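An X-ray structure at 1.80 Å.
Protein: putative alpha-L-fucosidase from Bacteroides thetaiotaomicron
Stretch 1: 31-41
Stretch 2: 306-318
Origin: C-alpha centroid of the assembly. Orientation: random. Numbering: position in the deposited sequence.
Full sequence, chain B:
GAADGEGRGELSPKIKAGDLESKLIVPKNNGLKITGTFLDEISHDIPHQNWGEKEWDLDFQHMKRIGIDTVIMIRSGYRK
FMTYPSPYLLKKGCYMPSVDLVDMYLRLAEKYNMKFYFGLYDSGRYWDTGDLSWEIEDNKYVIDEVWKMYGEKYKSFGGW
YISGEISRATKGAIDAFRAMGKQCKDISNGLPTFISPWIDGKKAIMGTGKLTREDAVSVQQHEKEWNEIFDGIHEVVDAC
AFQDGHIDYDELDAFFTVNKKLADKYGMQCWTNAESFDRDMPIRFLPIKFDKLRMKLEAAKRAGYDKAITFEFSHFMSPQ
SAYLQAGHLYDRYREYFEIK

Stretch 1 (31-41) GLKITGTFLDE
Stretch 2 (306-318) DKAITFEFSHFMS

A cis peptide bond precedes Glu 312, in the short link between a strand and a helix, and the contact illustrates how a neighbouring strand can serve both elements. The strand through Gly 36 and Thr 37 runs parallel to that through Ile 309 and Thr 310, their directions 30° apart, with Thr 37 opposite Thr 310 (CA to CA 4.8 Å). The ladder is irregular, with Thr 35 (phi/psi -121/7) extra in the register: Thr 35 N donates to Ala 308 O (2.9 Å), Thr 310 N to Gly 36 O (3.0 Å) and Phe 38 N to Thr 310 O (3.0 Å). Gly 36 lacks a CB, which would lie 2.8 Å from Ile 309 CG2, a clash.

Further along, side-chain acceptors meet backbone donors. Thr 37 (chi1 t) accepts at OG1 from Phe 313 N (2.9 Å) while OG1 donates to its neighbour Phe 38 O (2.8 Å). Glu 312 (phi/psi -155/132, chi1 t) caps helix 313-316, its OE1 accepting from His 315 N (2.9 Å), while its OE2 accepts from Asp 40 N (2.8 Å); one carboxylate thus ties helix to loop. At the other end, Lys 307 NZ reaches Thr 35 OG1 (2.8 Å), and a water bridges Lys 33 O and Ala 308 N. Apolar packing completes the contact: Phe 38 (chi1 m) sets CE2 3.6 Å from Ile 309 CD1, and Leu 32 CG lies 3.8 Å from Ala 308 CB.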

# COMPACT_ATOMS: atom_id res chain seq x y z
N GLY B 31 -1.31 -8.46 -29.03
CA GLY B 31 -2.42 -8.58 -28.10
C GLY B 31 -3.50 -7.61 -28.51
O GLY B 31 -3.30 -6.72 -29.32
N LEU B 32 -4.63 -7.77 -27.96
CA LEU B 32 -5.75 -6.89 -28.23
C LEU B 32 -5.51 -5.59 -27.50
O LEU B 32 -5.29 -5.61 -26.29
CB LEU B 32 -7.02 -7.59 -27.76
CG LEU B 32 -8.35 -6.91 -27.96
CD1 LEU B 32 -8.57 -6.49 -29.39
CD2 LEU B 32 -9.45 -7.82 -27.52
N LYS B 33 -5.57 -4.46 -28.20
CA LYS B 33 -5.35 -3.18 -27.54
C LYS B 33 -6.51 -2.84 -26.64
O LYS B 33 -7.67 -3.10 -27.02
CB LYS B 33 -5.16 -2.07 -28.57
CG LYS B 33 -3.89 -2.22 -29.40
CD LYS B 33 -3.82 -1.16 -30.52
CE LYS B 33 -2.74 -1.45 -31.54
NZ LYS B 33 -2.94 -0.70 -32.82
N ILE B 34 -6.21 -2.11 -25.55
CA ILE B 34 -7.24 -1.62 -24.62
C ILE B 34 -7.86 -0.37 -25.24
O ILE B 34 -7.16 0.61 -25.52
CB ILE B 34 -6.62 -1.36 -23.21
CG1 ILE B 34 -6.29 -2.72 -22.55
CG2 ILE B 34 -7.60 -0.59 -22.32
CD1 ILE B 34 -5.36 -2.62 -21.43
N THR B 35 -9.14 -0.40 -25.50
CA THR B 35 -9.83 0.73 -26.10
C THR B 35 -10.97 1.26 -25.22
O THR B 35 -11.69 2.16 -25.62
CB THR B 35 -10.34 0.38 -27.50
OG1 THR B 35 -11.27 -0.70 -27.38
CG2 THR B 35 -9.21 0.10 -28.49
N GLY B 36 -11.08 0.75 -24.01
CA GLY B 36 -12.03 1.25 -23.03
C GLY B 36 -11.48 1.15 -21.63
O GLY B 36 -10.60 0.32 -21.33
N THR B 37 -11.97 2.04 -20.73
CA THR B 37 -11.60 1.95 -19.33
C THR B 37 -12.77 2.28 -18.48
O THR B 37 -13.61 3.13 -18.84
CB THR B 37 -10.41 2.85 -18.96
OG1 THR B 37 -10.06 2.62 -17.58
CG2 THR B 37 -10.67 4.30 -19.20
N PHE B 38 -12.83 1.62 -17.32
CA PHE B 38 -13.70 2.05 -16.26
C PHE B 38 -13.17 3.34 -15.71
O PHE B 38 -11.98 3.66 -15.82
CB PHE B 38 -13.83 1.03 -15.15
CG PHE B 38 -14.65 -0.16 -15.58
CD1 PHE B 38 -16.04 -0.13 -15.52
CD2 PHE B 38 -14.04 -1.30 -16.08
CE1 PHE B 38 -16.80 -1.24 -15.88
CE2 PHE B 38 -14.81 -2.41 -16.47
CZ PHE B 38 -16.18 -2.37 -16.38
N LEU B 39 -14.08 4.07 -15.10
CA LEU B 39 -13.86 5.26 -14.30
C LEU B 39 -14.32 4.79 -12.94
O LEU B 39 -15.52 4.57 -12.77
CB LEU B 39 -14.69 6.46 -14.82
CG LEU B 39 -14.53 6.82 -16.29
CD1 LEU B 39 -15.65 7.74 -16.71
CD2 LEU B 39 -13.18 7.43 -16.55
N ASP B 40 -13.41 4.64 -11.96
CA ASP B 40 -13.74 3.99 -10.70
C ASP B 40 -14.46 4.90 -9.72
O ASP B 40 -13.93 5.28 -8.68
CB ASP B 40 -12.47 3.42 -10.07
CG ASP B 40 -12.78 2.52 -8.88
OD1 ASP B 40 -13.84 1.85 -8.89
OD2 ASP B 40 -11.95 2.47 -7.96
N GLU B 41 -15.71 5.22 -10.06
CA GLU B 41 -16.64 5.98 -9.24
C GLU B 41 -17.99 5.27 -9.29
O GLU B 41 -18.42 5.04 -10.39
CB GLU B 41 -16.81 7.40 -9.83
CG GLU B 41 -15.56 8.24 -9.78
CD GLU B 41 -15.18 8.81 -8.44
OE1 GLU B 41 -15.96 8.67 -7.47
OE2 GLU B 41 -14.10 9.45 -8.39
N ASP B 306 -13.50 -9.21 -29.33
CA ASP B 306 -13.94 -8.01 -30.03
C ASP B 306 -13.38 -6.76 -29.46
O ASP B 306 -13.24 -5.82 -30.20
CB ASP B 306 -15.49 -7.90 -30.01
CG ASP B 306 -16.16 -9.13 -30.55
OD1 ASP B 306 -15.76 -9.58 -31.63
OD2 ASP B 306 -16.98 -9.72 -29.83
N LYS B 307 -13.22 -6.68 -28.14
CA LYS B 307 -12.73 -5.47 -27.49
C LYS B 307 -12.09 -5.77 -26.17
O LYS B 307 -12.48 -6.72 -25.47
CB LYS B 307 -13.92 -4.49 -27.24
CG LYS B 307 -13.53 -3.04 -26.88
CD LYS B 307 -14.79 -2.19 -26.58
CE LYS B 307 -14.55 -0.71 -26.41
NZ LYS B 307 -13.98 -0.08 -27.63
N ALA B 308 -11.09 -4.96 -25.80
CA ALA B 308 -10.49 -5.04 -24.47
C ALA B 308 -10.76 -3.73 -23.75
O ALA B 308 -10.53 -2.65 -24.29
CB ALA B 308 -9.00 -5.33 -24.52
N ILE B 309 -11.26 -3.83 -22.54
CA ILE B 309 -11.43 -2.70 -21.65
C ILE B 309 -10.57 -3.00 -20.43
O ILE B 309 -10.11 -4.13 -20.28
CB ILE B 309 -12.92 -2.42 -21.31
CG1 ILE B 309 -13.52 -3.53 -20.40
CG2 ILE B 309 -13.72 -2.24 -22.62
CD1 ILE B 309 -14.96 -3.24 -19.95
N THR B 310 -10.37 -2.04 -19.53
CA THR B 310 -9.61 -2.31 -18.33
C THR B 310 -10.21 -1.65 -17.11
O THR B 310 -10.72 -0.53 -17.18
CB THR B 310 -8.13 -1.81 -18.50
OG1 THR B 310 -7.33 -2.19 -17.37
CG2 THR B 310 -8.01 -0.28 -18.65
N PHE B 311 -10.11 -2.35 -16.00
CA PHE B 311 -10.21 -1.79 -14.65
C PHE B 311 -8.74 -1.69 -14.22
O PHE B 311 -8.12 -2.72 -13.97
CB PHE B 311 -11.04 -2.65 -13.70
CG PHE B 311 -11.28 -1.93 -12.39
CD1 PHE B 311 -10.31 -1.92 -11.40
CD2 PHE B 311 -12.40 -1.13 -12.21
CE1 PHE B 311 -10.46 -1.16 -10.26
CE2 PHE B 311 -12.56 -0.38 -11.05
CZ PHE B 311 -11.59 -0.41 -10.08
N GLU B 312 -8.14 -0.50 -14.15
CA GLU B 312 -8.70 0.82 -14.39
C GLU B 312 -7.58 1.74 -14.79
O GLU B 312 -6.55 1.76 -14.12
CB GLU B 312 -9.39 1.34 -13.11
CG GLU B 312 -10.20 2.61 -13.33
CD GLU B 312 -9.86 3.83 -12.50
OE1 GLU B 312 -8.74 3.88 -11.94
OE2 GLU B 312 -10.69 4.77 -12.43
N PHE B 313 -7.76 2.49 -15.85
CA PHE B 313 -6.68 3.33 -16.36
C PHE B 313 -6.17 4.35 -15.35
O PHE B 313 -4.95 4.43 -15.15
CB PHE B 313 -7.12 4.05 -17.62
CG PHE B 313 -6.07 4.94 -18.21
CD1 PHE B 313 -5.97 6.28 -17.84
CD2 PHE B 313 -5.21 4.47 -19.19
CE1 PHE B 313 -4.98 7.10 -18.37
CE2 PHE B 313 -4.20 5.29 -19.70
CZ PHE B 313 -4.11 6.60 -19.30
N SER B 314 -7.07 5.16 -14.77
CA SER B 314 -6.63 6.29 -13.92
C SER B 314 -5.69 5.90 -12.77
O SER B 314 -4.81 6.69 -12.44
CB SER B 314 -7.81 7.08 -13.40
OG SER B 314 -8.53 7.57 -14.53
N HIS B 315 -5.95 4.79 -12.09
CA HIS B 315 -5.08 4.36 -11.01
C HIS B 315 -3.93 3.51 -11.48
O HIS B 315 -2.83 3.56 -10.88
CB HIS B 315 -5.87 3.53 -9.99
CG HIS B 315 -6.76 4.33 -9.09
ND1 HIS B 315 -8.00 4.75 -9.49
CD2 HIS B 315 -6.56 4.75 -7.82
CE1 HIS B 315 -8.52 5.41 -8.46
NE2 HIS B 315 -7.70 5.39 -7.42
N PHE B 316 -4.19 2.62 -12.45
CA PHE B 316 -3.23 1.57 -12.75
C PHE B 316 -2.43 1.71 -14.04
O PHE B 316 -1.44 1.01 -14.16
CB PHE B 316 -3.91 0.21 -12.67
CG PHE B 316 -4.53 0.03 -11.30
CD1 PHE B 316 -3.74 -0.09 -10.17
CD2 PHE B 316 -5.91 0.02 -11.14
CE1 PHE B 316 -4.31 -0.25 -8.90
CE2 PHE B 316 -6.48 -0.16 -9.86
CZ PHE B 316 -5.67 -0.24 -8.75
N MSE B 317 -2.79 2.62 -14.95
CA MSE B 317 -2.01 2.85 -16.17
C MSE B 317 -1.73 4.29 -16.44
O MSE B 317 -1.07 4.58 -17.43
CB MSE B 317 -2.73 2.24 -17.39
CG MSE B 317 -3.06 0.83 -17.25
SE MSE B 317 -3.90 0.12 -18.91
CE MSE B 317 -2.41 0.46 -20.14
N SER B 318 -2.18 5.21 -15.63
CA SER B 318 -2.00 6.61 -15.98
C SER B 318 -0.69 7.20 -15.57
O SER B 318 -0.30 7.07 -14.42
CB SER B 318 -3.10 7.44 -15.34
OG SER B 318 -2.87 8.83 -15.56
O HOH W 1 -10.07 -3.16 -27.86
O HOH W 2 -9.74 5.41 -15.67